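Local coordinates for protein RmpD (Hexulose-6-phosphate synthase) (Streptococcus mutans, PDB 3EXR) that is a TIM-barrel protein of the orotidine 5'-phosphate decarboxylase/HUMPS family, named as a hexulose-6-phosphate synthase, and is built here as a pair of subunits, at residues K3-A11 against V190-T200; G82-C90 against N108-Y119. All coordinates share one frame; numbering follows the deposited sequence.

Interaction 1 (K3-A11 against V190-T200); sequences KQLPNLQVA and VFTFIAGRGIT
Five backbone hydrogen bonds tie strand 7-11 to strand 192-195, the first and last strands of a TIM barrel, and so close its eight-stranded parallel sheet. They run in the alternating parallel pattern, in which Asn7 and Gln9 each donate and accept and Ala11 donates the last bond: Asn7 N to Phe191 O, Phe193 N to Asn7 O, Gln9 N to Phe193 O, Ala195 N to Gln9 O at 2.8 Å, and Ala11 N to Ala195 O. Ahead of the first rung, a water donates hydrogen bonds to Leu5 O and Phe191 O and accepts one from Gln4 NE2, carrying the seam past the regular strand. Beyond the last rung a second water joins Ala11 O to Thr200 OG1 of the short helix 197-200.

Inside the barrel stand Asn7, Gln9, Thr192 and Ile194. Asn7 OD1 lies 3.7 Å above the Phe191 ring, offset toward its rim, with the amide almost upright on the ring (78° between planes). Gln9, its CG anti to the backbone N (chi1 171°), extends alongside Ile194, so that its amide rests on CG1 and CD1 while NE2 bonds to Glu35 on the neighbouring strand. A glutamine suits this place because its methylenes pack like a hydrocarbon and its buried amide still finds a polar partner in Glu35.

On the outer side Leu8, Val10, Phe193 and Ala195 are apolar, which suits a face packed against helix 205-220. Pro6 CB reaches the edge of the Phe193 ring, 3.7 Å from CE2, and Phe212 of that helix covers Leu8 and Phe193. Leu8 CD1 meets both Ala195 CB and Ile199 CD1, each at 4.2 Å. Farther along, the methyl Val10 CG2 touches Thr200 CG2 at 3.6 Å.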
loop_
_atom_site.group_PDB
_atom_site.type_symbol
_atom_site.label_atom_id
_atom_site.label_comp_id
_atom_site.label_asym_id
_atom_site.label_seq_id
_atom_site.Cartn_x
_atom_site.Cartn_y
_atom_site.Cartn_z
ATOM N N LYS A 3 -27.710 -12.129 12.958
ATOM C CA LYS A 3 -27.446 -10.682 13.198
ATOM C C LYS A 3 -26.484 -10.481 14.363
ATOM O O LYS A 3 -26.593 -11.134 15.406
ATOM C CB LYS A 3 -28.756 -9.937 13.470
ATOM N N GLN A 4 -25.545 -9.566 14.189
ATOM C CA GLN A 4 -24.643 -9.191 15.264
ATOM C C GLN A 4 -24.550 -7.672 15.343
ATOM O O GLN A 4 -24.933 -6.961 14.416
ATOM C CB GLN A 4 -23.252 -9.809 15.055
ATOM C CG GLN A 4 -22.619 -9.497 13.710
ATOM C CD GLN A 4 -21.266 -10.142 13.553
ATOM O OE1 GLN A 4 -21.105 -11.336 13.835
ATOM N NE2 GLN A 4 -20.275 -9.358 13.110
ATOM N N LEU A 5 -24.034 -7.190 16.459
ATOM C CA LEU A 5 -23.785 -5.775 16.636
ATOM C C LEU A 5 -22.616 -5.319 15.753
ATOM O O LEU A 5 -21.748 -6.125 15.390
ATOM C CB LEU A 5 -23.402 -5.513 18.076
ATOM C CG LEU A 5 -24.461 -5.615 19.172
ATOM C CD1 LEU A 5 -23.813 -5.329 20.509
ATOM C CD2 LEU A 5 -25.576 -4.633 18.904
ATOM N N PRO A 6 -22.561 -4.027 15.423
ATOM C CA PRO A 6 -21.323 -3.540 14.790
ATOM C C PRO A 6 -20.105 -3.872 15.645
ATOM O O PRO A 6 -20.168 -3.761 16.872
ATOM C CB PRO A 6 -21.518 -2.025 14.720
ATOM C CG PRO A 6 -23.059 -1.855 14.685
ATOM C CD PRO A 6 -23.568 -2.964 15.591
ATOM N N ASN A 7 -19.000 -4.227 14.979
ATOM C CA ASN A 7 -17.741 -4.484 15.641
ATOM C C ASN A 7 -17.095 -3.170 16.051
ATOM O O ASN A 7 -17.292 -2.145 15.407
ATOM C CB ASN A 7 -16.773 -5.191 14.687
ATOM C CG ASN A 7 -17.157 -6.624 14.365
ATOM O OD1 ASN A 7 -17.089 -7.029 13.188
ATOM N ND2 ASN A 7 -17.506 -7.417 15.381
ATOM N N LEU A 8 -16.322 -3.217 17.135
ATOM C CA LEU A 8 -15.353 -2.207 17.453
ATOM C C LEU A 8 -13.982 -2.748 17.053
ATOM O O LEU A 8 -13.549 -3.790 17.547
ATOM C CB LEU A 8 -15.350 -1.897 18.949
ATOM C CG LEU A 8 -14.216 -0.959 19.393
ATOM C CD1 LEU A 8 -14.145 0.339 18.581
ATOM C CD2 LEU A 8 -14.296 -0.653 20.860
ATOM N N GLN A 9 -13.314 -2.009 16.178
ATOM C CA GLN A 9 -11.972 -2.337 15.700
ATOM C C GLN A 9 -11.011 -1.253 16.137
ATOM O O GLN A 9 -11.348 -0.077 16.076
ATOM C CB GLN A 9 -12.001 -2.485 14.191
ATOM C CG GLN A 9 -10.669 -2.618 13.530
ATOM C CD GLN A 9 -10.805 -3.038 12.059
ATOM O OE1 GLN A 9 -11.726 -3.755 11.718
ATOM N NE2 GLN A 9 -9.892 -2.595 11.216
ATOM N N VAL A 10 -9.805 -1.656 16.545
ATOM C CA VAL A 10 -8.738 -0.692 16.824
ATOM C C VAL A 10 -7.629 -0.823 15.782
ATOM O O VAL A 10 -7.138 -1.923 15.523
ATOM C CB VAL A 10 -8.128 -0.839 18.258
ATOM C CG1 VAL A 10 -7.477 -2.215 18.466
ATOM C CG2 VAL A 10 -7.114 0.240 18.520
ATOM N N ALA A 11 -7.313 0.302 15.157
ATOM C CA ALA A 11 -6.209 0.400 14.219
ATOM C C ALA A 11 -4.956 0.773 14.988
ATOM O O ALA A 11 -4.971 1.701 15.804
ATOM C CB ALA A 11 -6.515 1.489 13.174
ATOM N N VAL A 190 -23.894 -0.350 9.839
ATOM C CA VAL A 190 -22.421 -0.350 9.811
ATOM C C VAL A 190 -21.930 -1.701 10.322
ATOM O O VAL A 190 -22.379 -2.177 11.366
ATOM C CB VAL A 190 -21.841 0.786 10.702
ATOM C CG1 VAL A 190 -20.323 0.661 10.862
ATOM C CG2 VAL A 190 -22.216 2.156 10.156
ATOM N N PHE A 191 -20.973 -2.300 9.613
ATOM C CA PHE A 191 -20.432 -3.615 9.994
ATOM C C PHE A 191 -19.397 -3.509 11.108
ATOM O O PHE A 191 -19.422 -4.284 12.052
ATOM C CB PHE A 191 -19.839 -4.320 8.760
ATOM C CG PHE A 191 -19.057 -5.577 9.080
ATOM C CD1 PHE A 191 -19.694 -6.703 9.598
ATOM C CD2 PHE A 191 -17.697 -5.644 8.820
ATOM C CE1 PHE A 191 -18.996 -7.849 9.882
ATOM C CE2 PHE A 191 -16.990 -6.823 9.097
ATOM C CZ PHE A 191 -17.647 -7.916 9.629
ATOM N N THR A 192 -18.495 -2.537 10.966
ATOM C CA THR A 192 -17.425 -2.284 11.908
ATOM C C THR A 192 -17.118 -0.810 12.003
ATOM O O THR A 192 -17.063 -0.124 10.969
ATOM C CB THR A 192 -16.134 -3.013 11.465
ATOM O OG1 THR A 192 -16.341 -4.431 11.453
ATOM C CG2 THR A 192 -14.986 -2.733 12.448
ATOM N N PHE A 193 -16.904 -0.332 13.232
ATOM C CA PHE A 193 -16.390 1.025 13.481
ATOM C C PHE A 193 -14.889 0.897 13.813
ATOM O O PHE A 193 -14.529 0.179 14.744
ATOM C CB PHE A 193 -17.120 1.685 14.647
ATOM C CG PHE A 193 -18.538 2.077 14.308
ATOM C CD1 PHE A 193 -18.800 3.255 13.610
ATOM C CD2 PHE A 193 -19.598 1.253 14.646
ATOM C CE1 PHE A 193 -20.128 3.605 13.278
ATOM C CE2 PHE A 193 -20.911 1.607 14.323
ATOM C CZ PHE A 193 -21.165 2.775 13.642
ATOM N N ILE A 194 -14.021 1.581 13.060
ATOM C CA ILE A 194 -12.565 1.478 13.263
ATOM C C ILE A 194 -12.090 2.730 13.992
ATOM O O ILE A 194 -12.106 3.816 13.424
ATOM C CB ILE A 194 -11.809 1.374 11.932
ATOM C CG1 ILE A 194 -12.307 0.197 11.088
ATOM C CG2 ILE A 194 -10.310 1.271 12.209
ATOM C CD1 ILE A 194 -11.731 0.204 9.663
ATOM N N ALA A 195 -11.693 2.565 15.251
ATOM C CA ALA A 195 -11.142 3.631 16.054
ATOM C C ALA A 195 -9.638 3.443 16.109
ATOM O O ALA A 195 -9.122 2.382 15.759
ATOM C CB ALA A 195 -11.737 3.614 17.460
ATOM N N GLY A 196 -8.938 4.481 16.524
ATOM C CA GLY A 196 -7.488 4.452 16.647
ATOM C C GLY A 196 -7.020 5.208 17.887
ATOM O O GLY A 196 -7.291 4.787 19.011
ATOM N N ARG A 197 -6.280 6.286 17.666
ATOM C CA ARG A 197 -5.653 7.057 18.746
ATOM C C ARG A 197 -6.634 7.670 19.744
ATOM O O ARG A 197 -6.314 7.817 20.916
ATOM C CB ARG A 197 -4.733 8.121 18.142
ATOM C CG ARG A 197 -3.497 7.521 17.423
ATOM C CD ARG A 197 -2.653 8.602 16.776
ATOM N NE ARG A 197 -1.651 9.151 17.694
ATOM C CZ ARG A 197 -1.108 10.368 17.580
ATOM N NH1 ARG A 197 -1.465 11.173 16.584
ATOM N NH2 ARG A 197 -0.195 10.776 18.465
ATOM N N GLY A 198 -7.840 7.993 19.292
ATOM C CA GLY A 198 -8.905 8.477 20.174
ATOM C C GLY A 198 -9.127 7.536 21.343
ATOM O O GLY A 198 -9.360 7.981 22.474
ATOM N N ILE A 199 -9.045 6.234 21.086
ATOM C CA ILE A 199 -9.141 5.261 22.161
ATOM C C ILE A 199 -7.791 4.894 22.787
ATOM O O ILE A 199 -7.683 4.794 24.006
ATOM C CB ILE A 199 -9.907 4.019 21.685
ATOM C CG1 ILE A 199 -11.387 4.360 21.496
ATOM C CG2 ILE A 199 -9.779 2.909 22.664
ATOM C CD1 ILE A 199 -12.139 3.270 20.857
ATOM N N THR A 200 -6.761 4.676 21.988
ATOM C CA THR A 200 -5.513 4.131 22.553
ATOM C C THR A 200 -4.687 5.180 23.284
ATOM O O THR A 200 -3.870 4.825 24.107
ATOM C CB THR A 200 -4.630 3.443 21.489
ATOM O OG1 THR A 200 -4.293 4.391 20.480
ATOM C CG2 THR A 200 -5.363 2.293 20.845
HETATM O O HOH W 1 -21.012 -6.525 12.798
HETATM O O HOH W 2 -3.860 3.219 17.838
#

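Interaction 2 (G82-C90 against N108-Y119); sequences GADWMTCIC and NPDKGEIQVELY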
loop_
_atom_site.group_PDB
_atom_site.type_symbol
_atom_site.label_atom_id
_atom_site.label_comp_id
_atom_site.label_asym_id
_atom_site.label_seq_id
_atom_site.Cartn_x
_atom_site.Cartn_y
_atom_site.Cartn_z
ATOM N N GLY A 82 -1.067 -15.483 10.744
ATOM C CA GLY A 82 -2.323 -15.559 11.505
ATOM C C GLY A 82 -3.413 -14.521 11.199
ATOM O O GLY A 82 -4.414 -14.473 11.912
ATOM N N ALA A 83 -3.252 -13.694 10.158
ATOM C CA ALA A 83 -4.310 -12.744 9.808
ATOM C C ALA A 83 -5.620 -13.405 9.415
ATOM O O ALA A 83 -5.636 -14.463 8.748
ATOM C CB ALA A 83 -3.869 -11.806 8.678
ATOM N N ASP A 84 -6.721 -12.744 9.781
ATOM C CA ASP A 84 -8.045 -13.112 9.272
ATOM C C ASP A 84 -8.447 -12.316 8.034
ATOM O O ASP A 84 -8.887 -12.886 7.025
ATOM C CB ASP A 84 -9.083 -12.902 10.375
ATOM C CG ASP A 84 -8.867 -13.833 11.558
ATOM O OD1 ASP A 84 -8.726 -15.078 11.360
ATOM O OD2 ASP A 84 -8.857 -13.342 12.701
ATOM N N TRP A 85 -8.290 -10.996 8.117
ATOM C CA TRP A 85 -8.668 -10.081 7.058
ATOM C C TRP A 85 -7.431 -9.376 6.568
ATOM O O TRP A 85 -6.557 -9.075 7.354
ATOM C CB TRP A 85 -9.653 -9.029 7.543
ATOM C CG TRP A 85 -10.938 -9.601 8.071
ATOM C CD1 TRP A 85 -11.411 -10.861 7.868
ATOM C CD2 TRP A 85 -11.898 -8.936 8.903
ATOM N NE1 TRP A 85 -12.614 -11.021 8.514
ATOM C CE2 TRP A 85 -12.938 -9.856 9.156
ATOM C CE3 TRP A 85 -11.979 -7.655 9.464
ATOM C CZ2 TRP A 85 -14.045 -9.536 9.940
ATOM C CZ3 TRP A 85 -13.084 -7.332 10.260
ATOM C CH2 TRP A 85 -14.094 -8.273 10.493
ATOM N N MET A 86 -7.370 -9.146 5.261
ATOM C CA MET A 86 -6.327 -8.305 4.679
ATOM C C MET A 86 -6.963 -7.242 3.790
ATOM O O MET A 86 -7.931 -7.521 3.056
ATOM C CB MET A 86 -5.346 -9.127 3.850
ATOM C CG MET A 86 -4.119 -8.337 3.455
ATOM S SD MET A 86 -2.967 -9.161 2.362
ATOM C CE MET A 86 -3.764 -9.025 0.748
ATOM N N THR A 87 -6.405 -6.033 3.815
ATOM C CA THR A 87 -6.849 -5.000 2.893
ATOM C C THR A 87 -6.139 -5.039 1.540
ATOM O O THR A 87 -4.919 -5.270 1.439
ATOM C CB THR A 87 -6.728 -3.578 3.497
ATOM O OG1 THR A 87 -5.370 -3.299 3.842
ATOM C CG2 THR A 87 -7.573 -3.435 4.790
ATOM N N CYS A 88 -6.914 -4.757 0.488
ATOM C CA CYS A 88 -6.365 -4.415 -0.825
ATOM C C CYS A 88 -6.815 -3.010 -1.130
ATOM O O CYS A 88 -7.984 -2.649 -0.853
ATOM C CB CYS A 88 -6.927 -5.313 -1.916
ATOM S SG CYS A 88 -6.206 -6.947 -2.045
ATOM N N ILE A 89 -5.903 -2.210 -1.682
ATOM C CA ILE A 89 -6.264 -0.887 -2.172
ATOM C C ILE A 89 -7.236 -1.068 -3.350
ATOM O O ILE A 89 -7.156 -2.041 -4.099
ATOM C CB ILE A 89 -4.966 -0.071 -2.538
ATOM C CG1 ILE A 89 -5.273 1.427 -2.749
ATOM C CG2 ILE A 89 -4.209 -0.680 -3.699
ATOM C CD1 ILE A 89 -5.768 2.111 -1.467
ATOM N N CYS A 90 -8.162 -0.138 -3.515
ATOM C CA CYS A 90 -9.187 -0.280 -4.548
ATOM C C CYS A 90 -8.613 -0.230 -5.965
ATOM O O CYS A 90 -9.288 -0.624 -6.915
ATOM C CB CYS A 90 -10.273 0.784 -4.357
ATOM S SG CYS A 90 -9.652 2.486 -4.275
ATOM N N ASN A 108 -6.799 -19.928 5.736
ATOM C CA ASN A 108 -7.794 -19.605 6.740
ATOM C C ASN A 108 -9.222 -19.721 6.159
ATOM O O ASN A 108 -9.883 -18.717 5.890
ATOM C CB ASN A 108 -7.514 -18.164 7.244
ATOM C CG ASN A 108 -8.354 -17.754 8.480
ATOM O OD1 ASN A 108 -9.373 -18.388 8.860
ATOM N ND2 ASN A 108 -7.939 -16.653 9.090
ATOM N N PRO A 109 -9.692 -20.946 5.906
ATOM C CA PRO A 109 -11.023 -21.101 5.302
ATOM C C PRO A 109 -12.167 -20.556 6.132
ATOM O O PRO A 109 -13.137 -20.066 5.550
ATOM C CB PRO A 109 -11.168 -22.616 5.111
ATOM C CG PRO A 109 -10.091 -23.244 5.855
ATOM C CD PRO A 109 -9.012 -22.242 6.107
ATOM N N ASP A 110 -12.043 -20.615 7.453
ATOM C CA ASP A 110 -13.145 -20.238 8.345
ATOM C C ASP A 110 -13.396 -18.734 8.369
ATOM O O ASP A 110 -14.546 -18.312 8.409
ATOM C CB ASP A 110 -12.882 -20.689 9.774
ATOM C CG ASP A 110 -12.749 -22.188 9.906
ATOM O OD1 ASP A 110 -13.123 -22.914 8.953
ATOM O OD2 ASP A 110 -12.247 -22.665 10.952
ATOM N N LYS A 111 -12.320 -17.942 8.375
ATOM C CA LYS A 111 -12.441 -16.494 8.576
ATOM C C LYS A 111 -11.769 -15.625 7.490
ATOM O O LYS A 111 -12.019 -14.421 7.437
ATOM C CB LYS A 111 -11.877 -16.101 9.957
ATOM C CG LYS A 111 -12.554 -16.704 11.215
ATOM C CD LYS A 111 -12.329 -15.805 12.487
ATOM C CE LYS A 111 -10.999 -16.104 13.305
ATOM N NZ LYS A 111 -10.479 -15.071 14.372
ATOM N N GLY A 112 -10.934 -16.222 6.629
ATOM C CA GLY A 112 -10.144 -15.480 5.644
ATOM C C GLY A 112 -10.943 -14.639 4.670
ATOM O O GLY A 112 -11.819 -15.154 3.977
ATOM N N GLU A 113 -10.635 -13.344 4.609
ATOM C CA GLU A 113 -11.336 -12.413 3.740
ATOM C C GLU A 113 -10.457 -11.250 3.314
ATOM O O GLU A 113 -9.515 -10.866 4.044
ATOM C CB GLU A 113 -12.529 -11.793 4.484
ATOM C CG GLU A 113 -13.699 -12.717 4.776
ATOM C CD GLU A 113 -14.969 -11.935 5.046
ATOM O OE1 GLU A 113 -15.341 -11.079 4.208
ATOM O OE2 GLU A 113 -15.576 -12.174 6.104
ATOM N N ILE A 114 -10.824 -10.673 2.170
ATOM C CA ILE A 114 -10.264 -9.434 1.659
ATOM C C ILE A 114 -11.245 -8.282 1.929
ATOM O O ILE A 114 -12.486 -8.447 1.896
ATOM C CB ILE A 114 -9.930 -9.571 0.152
ATOM C CG1 ILE A 114 -8.981 -10.750 -0.067
ATOM C CG2 ILE A 114 -9.349 -8.281 -0.430
ATOM C CD1 ILE A 114 -7.682 -10.701 0.677
ATOM N N GLN A 115 -10.666 -7.121 2.233
ATOM C CA GLN A 115 -11.410 -5.869 2.410
ATOM C C GLN A 115 -10.845 -4.852 1.431
ATOM O O GLN A 115 -9.635 -4.706 1.335
ATOM C CB GLN A 115 -11.208 -5.322 3.828
ATOM C CG GLN A 115 -11.464 -6.294 4.980
ATOM C CD GLN A 115 -11.234 -5.629 6.321
ATOM O OE1 GLN A 115 -10.108 -5.185 6.588
ATOM N NE2 GLN A 115 -12.303 -5.482 7.132
ATOM N N VAL A 116 -11.720 -4.110 0.756
ATOM C CA VAL A 116 -11.296 -3.082 -0.179
ATOM C C VAL A 116 -11.226 -1.716 0.530
ATOM O O VAL A 116 -12.222 -1.163 1.019
ATOM C CB VAL A 116 -12.218 -2.953 -1.385
ATOM C CG1 VAL A 116 -11.647 -1.926 -2.378
ATOM C CG2 VAL A 116 -12.370 -4.295 -2.104
ATOM N N GLU A 117 -10.020 -1.158 0.540
ATOM C CA GLU A 117 -9.738 0.184 1.045
ATOM C C GLU A 117 -10.071 1.234 -0.006
ATOM O O GLU A 117 -9.523 1.214 -1.100
ATOM C CB GLU A 117 -8.262 0.284 1.479
ATOM C CG GLU A 117 -8.012 -0.211 2.914
ATOM C CD GLU A 117 -8.406 0.781 4.007
ATOM O OE1 GLU A 117 -8.974 1.839 3.680
ATOM O OE2 GLU A 117 -8.148 0.505 5.196
ATOM N N LEU A 118 -11.007 2.118 0.328
ATOM C CA LEU A 118 -11.573 3.077 -0.623
ATOM C C LEU A 118 -10.832 4.395 -0.573
ATOM O O LEU A 118 -10.921 5.118 0.426
ATOM C CB LEU A 118 -13.067 3.265 -0.344
ATOM C CG LEU A 118 -13.931 2.009 -0.453
ATOM C CD1 LEU A 118 -15.352 2.313 -0.042
ATOM C CD2 LEU A 118 -13.949 1.429 -1.854
ATOM N N TYR A 119 -10.054 4.653 -1.635
ATOM C CA TYR A 119 -9.327 5.902 -1.841
ATOM C C TYR A 119 -9.532 6.398 -3.263
ATOM O O TYR A 119 -9.556 5.611 -4.210
ATOM C CB TYR A 119 -7.825 5.709 -1.603
ATOM C CG TYR A 119 -7.470 5.611 -0.127
ATOM C CD1 TYR A 119 -7.057 6.727 0.585
ATOM C CD2 TYR A 119 -7.627 4.415 0.580
ATOM C CE1 TYR A 119 -6.747 6.649 1.921
ATOM C CE2 TYR A 119 -7.342 4.332 1.933
ATOM C CZ TYR A 119 -6.895 5.455 2.599
ATOM O OH TYR A 119 -6.579 5.393 3.940
HETATM O O HOH W 3 -14.262 -13.442 8.215
#
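Trp85 and Gln115 fit together on the inner face of the barrel: the amide crosses the indole with its plane turned 43°, and NE2 comes 3.2 Å from CE3 while bonding to Gln137. On the five-membered side of the indole, Glu113 CB lies 3.7 Å from Trp85 CD1. A water at the indole edge accepts a hydrogen bond from NE1 and donates to Lys111 O and Glu113 OE2, whose carboxylate also pairs with Arg170. Farther along, Glu117 CG, anti to its carbonyl carbon (chi1 -85°), lies against Thr87 CB. Past it, Ile89 CD1 presses on the Tyr119 ring, whose OH bonds to Asp69 of the second subunit.

On the outer face the methyl Ile114 CG2 lies against Cys88 SG at 3.8 Å, with Ala100 of helix 94-107 over Met86 and Ile114, and Cys90 CB tucks against Val116 CG1 at 3.6 Å.

At the strand entrance Asn108 ND2 meets the anti lone pair of Asp84 OD1, whereas Lys111 NZ makes a salt bridge from above the carboxylate plane to OD2, which Arg53 also binds. Backbone bonds join strands 85-89 and 113-117 in parallel, the pairing of a beta-alpha-beta unit in a TIM barrel.

Overall arrangement
Both contacts are buried seams between neighbouring parallel strands of one barrel, with centres about 16 Å apart. Interaction 1 joins the first and last strands of the barrel and closes the ring; interaction 2 joins strands only one helix apart in sequence. They meet inside the barrel, where Phe191 CE2 packs 3.5 Å from Trp85 CH2, and Arg170 links them further through a cation-pi contact with Phe191 and a salt bridge with Glu113. Their chemistry differs at the margins: interaction 1 has no salt bridge across its segments, whereas interaction 2 has one at Asp84 and reaches the second subunit, which interaction 1 does not touch.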